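Local coordinates for CurJ (Moorea producens 3L, PDB 5TZ6), which contains a polyketide synthase dehydratase domain that catalyses vinylogous dehydration in curacin biosynthesis, here an inactivated variant holding a hydroxy-enoic acid, at residues Q46-L59 with C71-I84. The protein carries 1 engineered substitution. Residues are numbered along the deposited sequence; the frame is centred on the assembly and turned at random.
Sequences QVVVPGASHISLLL and CQIEDILFPQALAI. With 7OD ((2E,5R)-5-hydroxy-2-methylhept-2-enoic acid), chain C.
Ile73 sends its CD1 against the side of helix 51-59 that faces strand 71-77, where it meets Leu59 CD2 at 3.9 Å, Leu58 CB and Ile55 CG2. Ile55 continues the apolar row: the Ile55 and Ile76 side chains cross at about a right angle, their CD1 methyls meeting at 4.1 Å, and Ile55 CG1 comes to the edge of the Phe78 ring. At the far end of the row Leu59 CD2 lies 3.7 Å from Cys71 SG. Phe78 CG stands anti to its carbonyl carbon (chi1 -56°), carrying the ring to the first turn of the helix, with Phe78 CE1 3.5 Å from Gly51 CA; a CB on Gly51 would clash there. With an alanine here in place of Phe78 the ring is gone, and Gly51 and Ile55 CG1 would probably lose their cover, opening a gap beside the pocket that Pro50 and Gly51 line. Pro50, the N-cap, has its CA 3.7 Å from CAK of the bound hydroxy-enoic acid. Before it, Val49 CG2 packs on Leu82 CG at 4.0 Å and on Ile84 CD1. Here the backbones pair antiparallel: Val49 N donates to Leu82 O (2.9 Å) and Ile84 N to Val47 O. A water bridges Val47 N and Ile84 O at the outer edge. Helix 51-65 is probably the central helix of one hotdog in a double-hotdog dehydratase, with Phe105 of strand 102-110 touching Leu58 and Ile73; strand 41-43 flanks strand 46-49 across from 82-84.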
loop_
_atom_site.group_PDB
_atom_site.type_symbol
_atom_site.label_atom_id
_atom_site.label_comp_id
_atom_site.label_asym_id
_atom_site.label_seq_id
_atom_site.Cartn_x
_atom_site.Cartn_y
_atom_site.Cartn_z
ATOM N N GLN A 46 28.207 -7.439 8.717
ATOM C CA GLN A 46 26.955 -6.735 8.492
ATOM C C GLN A 46 25.925 -7.687 7.910
ATOM O O GLN A 46 26.261 -8.576 7.121
ATOM C CB GLN A 46 27.130 -5.552 7.535
ATOM C CG GLN A 46 28.162 -4.521 7.950
ATOM C CD GLN A 46 28.242 -3.376 6.953
ATOM O OE1 GLN A 46 29.293 -3.113 6.371
ATOM N NE2 GLN A 46 27.119 -2.693 6.748
ATOM N N VAL A 47 24.669 -7.506 8.311
ATOM C CA VAL A 47 23.586 -8.238 7.670
ATOM C C VAL A 47 23.374 -7.650 6.285
ATOM O O VAL A 47 23.098 -6.454 6.140
ATOM C CB VAL A 47 22.305 -8.161 8.504
ATOM C CG1 VAL A 47 21.144 -8.763 7.735
ATOM C CG2 VAL A 47 22.503 -8.874 9.830
ATOM N N VAL A 48 23.478 -8.494 5.264
ATOM C CA VAL A 48 23.355 -8.067 3.877
ATOM C C VAL A 48 22.333 -8.951 3.187
ATOM O O VAL A 48 22.308 -10.171 3.389
ATOM C CB VAL A 48 24.709 -8.121 3.139
ATOM C CG1 VAL A 48 24.500 -7.943 1.639
ATOM C CG2 VAL A 48 25.643 -7.048 3.668
ATOM N N VAL A 49 21.480 -8.333 2.370
ATOM C CA VAL A 49 20.506 -9.039 1.558
ATOM C C VAL A 49 21.131 -9.278 0.189
ATOM O O VAL A 49 21.357 -8.296 -0.546
ATOM C CB VAL A 49 19.197 -8.255 1.431
ATOM C CG1 VAL A 49 18.232 -9.001 0.531
ATOM C CG2 VAL A 49 18.592 -8.010 2.802
ATOM N N PRO A 50 21.408 -10.511 -0.206
ATOM C CA PRO A 50 21.995 -10.755 -1.522
ATOM C C PRO A 50 20.977 -10.567 -2.641
ATOM O O PRO A 50 19.762 -10.578 -2.426
ATOM C CB PRO A 50 22.466 -12.209 -1.431
ATOM C CG PRO A 50 21.533 -12.833 -0.442
ATOM C CD PRO A 50 21.239 -11.759 0.570
ATOM N N GLY A 51 21.503 -10.393 -3.857
ATOM C CA GLY A 51 20.638 -10.221 -5.021
ATOM C C GLY A 51 19.632 -11.350 -5.178
ATOM O O GLY A 51 18.450 -11.119 -5.464
ATOM N N ALA A 52 20.097 -12.590 -5.014
ATOM C CA ALA A 52 19.232 -13.764 -5.067
ATOM C C ALA A 52 17.943 -13.518 -4.293
ATOM O O ALA A 52 16.853 -13.903 -4.733
ATOM C CB ALA A 52 19.962 -14.988 -4.509
ATOM N N SER A 53 18.058 -12.854 -3.146
ATOM C CA SER A 53 16.874 -12.551 -2.357
ATOM C C SER A 53 15.905 -11.691 -3.151
ATOM O O SER A 53 14.701 -11.963 -3.182
ATOM C CB SER A 53 17.267 -11.849 -1.062
ATOM O OG SER A 53 16.113 -11.379 -0.384
ATOM N N HIS A 54 16.414 -10.634 -3.794
ATOM C CA HIS A 54 15.554 -9.793 -4.623
ATOM C C HIS A 54 14.913 -10.587 -5.755
ATOM O O HIS A 54 13.781 -10.288 -6.155
ATOM C CB HIS A 54 16.351 -8.608 -5.162
ATOM C CG HIS A 54 16.999 -7.796 -4.084
ATOM N ND1 HIS A 54 18.365 -7.736 -3.917
ATOM C CD2 HIS A 54 16.462 -7.050 -3.089
ATOM C CE1 HIS A 54 18.644 -6.970 -2.877
ATOM N NE2 HIS A 54 17.507 -6.543 -2.356
ATOM N N ILE A 55 15.610 -11.601 -6.275
ATOM C CA ILE A 55 15.000 -12.473 -7.276
ATOM C C ILE A 55 13.806 -13.211 -6.678
ATOM O O ILE A 55 12.713 -13.245 -7.260
ATOM C CB ILE A 55 16.046 -13.446 -7.848
ATOM C CG1 ILE A 55 17.165 -12.656 -8.540
ATOM C CG2 ILE A 55 15.392 -14.487 -8.747
ATOM C CD1 ILE A 55 17.971 -13.459 -9.526
ATOM N N SER A 56 13.995 -13.808 -5.502
ATOM C CA SER A 56 12.885 -14.479 -4.833
ATOM C C SER A 56 11.728 -13.511 -4.570
ATOM O O SER A 56 10.550 -13.869 -4.726
ATOM C CB SER A 56 13.399 -15.123 -3.541
ATOM O OG SER A 56 12.346 -15.574 -2.717
ATOM N N LEU A 57 12.049 -12.260 -4.229
ATOM C CA LEU A 57 11.023 -11.250 -3.979
ATOM C C LEU A 57 10.230 -10.941 -5.244
ATOM O O LEU A 57 8.999 -10.783 -5.198
ATOM C CB LEU A 57 11.674 -9.986 -3.422
ATOM C CG LEU A 57 10.791 -8.799 -3.036
ATOM C CD1 LEU A 57 9.781 -9.198 -1.979
ATOM C CD2 LEU A 57 11.663 -7.658 -2.529
ATOM N N LEU A 58 10.915 -10.856 -6.387
ATOM C CA LEU A 58 10.192 -10.595 -7.626
ATOM C C LEU A 58 9.342 -11.793 -8.024
ATOM O O LEU A 58 8.234 -11.622 -8.537
ATOM C CB LEU A 58 11.160 -10.212 -8.738
ATOM C CG LEU A 58 11.678 -8.787 -8.525
ATOM C CD1 LEU A 58 13.065 -8.598 -9.117
ATOM C CD2 LEU A 58 10.690 -7.783 -9.102
ATOM N N LEU A 59 9.828 -13.015 -7.794
ATOM C CA LEU A 59 8.956 -14.160 -8.027
ATOM C C LEU A 59 7.691 -14.057 -7.184
ATOM O O LEU A 59 6.594 -14.384 -7.657
ATOM C CB LEU A 59 9.689 -15.473 -7.749
ATOM C CG LEU A 59 10.860 -15.803 -8.679
ATOM C CD1 LEU A 59 11.397 -17.204 -8.402
ATOM C CD2 LEU A 59 10.463 -15.656 -10.133
ATOM N N CYS A 71 7.356 -17.884 -14.983
ATOM C CA CYS A 71 7.664 -16.518 -15.375
ATOM C C CYS A 71 9.171 -16.348 -15.502
ATOM O O CYS A 71 9.957 -17.222 -15.130
ATOM C CB CYS A 71 7.066 -15.510 -14.396
ATOM S SG CYS A 71 7.967 -15.381 -12.883
ATOM N N GLN A 72 9.565 -15.199 -16.038
ATOM C CA GLN A 72 10.955 -14.945 -16.366
ATOM C C GLN A 72 11.308 -13.506 -16.031
ATOM O O GLN A 72 10.494 -12.590 -16.209
ATOM C CB GLN A 72 11.244 -15.219 -17.845
ATOM C CG GLN A 72 10.447 -14.357 -18.800
ATOM C CD GLN A 72 10.690 -14.724 -20.251
ATOM O OE1 GLN A 72 11.235 -15.787 -20.554
ATOM N NE2 GLN A 72 10.274 -13.847 -21.160
ATOM N N ILE A 73 12.522 -13.340 -15.510
ATOM C CA ILE A 73 13.110 -12.056 -15.168
ATOM C C ILE A 73 14.327 -11.880 -16.062
ATOM O O ILE A 73 15.205 -12.747 -16.087
ATOM C CB ILE A 73 13.514 -12.015 -13.684
ATOM C CG1 ILE A 73 12.400 -12.630 -12.830
ATOM C CG2 ILE A 73 13.857 -10.588 -13.259
ATOM C CD1 ILE A 73 12.768 -12.827 -11.378
ATOM N N GLU A 74 14.394 -10.767 -16.778
ATOM C CA GLU A 74 15.422 -10.574 -17.789
ATOM C C GLU A 74 16.186 -9.281 -17.546
ATOM O O GLU A 74 15.674 -8.335 -16.939
ATOM C CB GLU A 74 14.838 -10.560 -19.210
ATOM C CG GLU A 74 14.372 -11.906 -19.711
ATOM C CD GLU A 74 13.530 -11.785 -20.963
ATOM O OE1 GLU A 74 12.399 -11.263 -20.876
ATOM O OE2 GLU A 74 14.011 -12.190 -22.043
ATOM N N ASP A 75 17.423 -9.259 -18.038
ATOM C CA ASP A 75 18.303 -8.101 -17.933
ATOM C C ASP A 75 18.343 -7.563 -16.506
ATOM O O ASP A 75 18.094 -6.382 -16.248
ATOM C CB ASP A 75 17.873 -7.023 -18.923
ATOM C CG ASP A 75 17.780 -7.554 -20.338
ATOM O OD1 ASP A 75 18.603 -8.424 -20.698
ATOM O OD2 ASP A 75 16.877 -7.119 -21.084
ATOM N N ILE A 76 18.656 -8.458 -15.571
ATOM C CA ILE A 76 18.739 -8.116 -14.156
ATOM C C ILE A 76 20.068 -7.434 -13.867
ATOM O O ILE A 76 21.131 -7.923 -14.270
ATOM C CB ILE A 76 18.588 -9.376 -13.288
ATOM C CG1 ILE A 76 17.308 -10.134 -13.648
ATOM C CG2 ILE A 76 18.644 -9.015 -11.810
ATOM C CD1 ILE A 76 17.272 -11.539 -13.096
ATOM N N LEU A 77 20.018 -6.329 -13.126
ATOM C CA LEU A 77 21.213 -5.705 -12.575
ATOM C C LEU A 77 20.977 -5.421 -11.100
ATOM O O LEU A 77 19.835 -5.235 -10.663
ATOM C CB LEU A 77 21.572 -4.412 -13.319
ATOM C CG LEU A 77 22.102 -4.645 -14.735
ATOM C CD1 LEU A 77 22.190 -3.340 -15.537
ATOM C CD2 LEU A 77 23.444 -5.382 -14.695
ATOM N N PHE A 78 22.068 -5.391 -10.331
ATOM C CA PHE A 78 22.037 -5.124 -8.893
ATOM C C PHE A 78 22.843 -3.858 -8.617
ATOM O O PHE A 78 24.026 -3.931 -8.259
ATOM C CB PHE A 78 22.587 -6.317 -8.111
ATOM C CG PHE A 78 21.871 -7.610 -8.404
ATOM C CD1 PHE A 78 20.586 -7.833 -7.933
ATOM C CD2 PHE A 78 22.486 -8.604 -9.143
ATOM C CE1 PHE A 78 19.925 -9.024 -8.205
ATOM C CE2 PHE A 78 21.834 -9.798 -9.413
ATOM C CZ PHE A 78 20.551 -10.011 -8.941
ATOM N N PRO A 79 22.245 -2.679 -8.793
ATOM C CA PRO A 79 23.044 -1.442 -8.682
ATOM C C PRO A 79 23.695 -1.230 -7.322
ATOM O O PRO A 79 24.829 -0.739 -7.262
ATOM C CB PRO A 79 22.028 -0.336 -9.000
ATOM C CG PRO A 79 20.904 -1.021 -9.726
ATOM C CD PRO A 79 20.848 -2.417 -9.177
ATOM N N GLN A 80 23.024 -1.596 -6.232
ATOM C CA GLN A 80 23.500 -1.286 -4.887
ATOM C C GLN A 80 23.038 -2.366 -3.920
ATOM O O GLN A 80 21.847 -2.693 -3.872
ATOM C CB GLN A 80 22.978 0.079 -4.419
ATOM C CG GLN A 80 23.609 0.584 -3.133
ATOM C CD GLN A 80 23.148 1.981 -2.761
ATOM O OE1 GLN A 80 22.666 2.737 -3.605
ATOM N NE2 GLN A 80 23.275 2.322 -1.483
ATOM N N ALA A 81 23.975 -2.902 -3.142
ATOM C CA ALA A 81 23.646 -3.921 -2.156
ATOM C C ALA A 81 22.828 -3.327 -1.016
ATOM O O ALA A 81 22.987 -2.160 -0.647
ATOM C CB ALA A 81 24.919 -4.556 -1.596
ATOM N N LEU A 82 21.943 -4.146 -0.459
ATOM C CA LEU A 82 21.110 -3.751 0.668
ATOM C C LEU A 82 21.717 -4.293 1.959
ATOM O O LEU A 82 21.908 -5.505 2.101
ATOM C CB LEU A 82 19.680 -4.259 0.488
ATOM C CG LEU A 82 18.771 -4.147 1.711
ATOM C CD1 LEU A 82 18.840 -2.756 2.319
ATOM C CD2 LEU A 82 17.344 -4.481 1.325
ATOM N N ALA A 83 22.029 -3.399 2.889
ATOM C CA ALA A 83 22.545 -3.778 4.195
ATOM C C ALA A 83 21.586 -3.281 5.263
ATOM O O ALA A 83 21.014 -2.194 5.143
ATOM C CB ALA A 83 23.950 -3.215 4.437
ATOM N N ILE A 84 21.423 -4.073 6.313
ATOM C CA ILE A 84 20.444 -3.768 7.349
ATOM C C ILE A 84 21.176 -3.538 8.665
ATOM O O ILE A 84 21.769 -4.476 9.215
ATOM C CB ILE A 84 19.409 -4.892 7.471
ATOM C CG1 ILE A 84 18.713 -5.109 6.128
ATOM C CG2 ILE A 84 18.401 -4.569 8.562
ATOM C CD1 ILE A 84 17.694 -6.213 6.153
HETATM O OAB 7OD C . 28.612 -9.916 -1.212
HETATM C CAA 7OD C . 27.521 -9.589 -1.721
HETATM O OAI 7OD C . 27.120 -8.406 -1.626
HETATM C CAC 7OD C . 26.678 -10.633 -2.462
HETATM C CAK 7OD C . 25.334 -10.222 -3.085
HETATM C CAD 7OD C . 27.169 -12.086 -2.582
HETATM C CAE 7OD C . 26.289 -13.095 -3.336
HETATM C CAF 7OD C . 26.898 -14.501 -3.561
HETATM O OAH 7OD C . 26.280 -15.424 -2.659
HETATM C CAG 7OD C . 28.417 -14.567 -3.363
HETATM C CAJ 7OD C . 28.921 -15.874 -3.979
HETATM O O HOH W 1 24.182 -5.494 9.878
#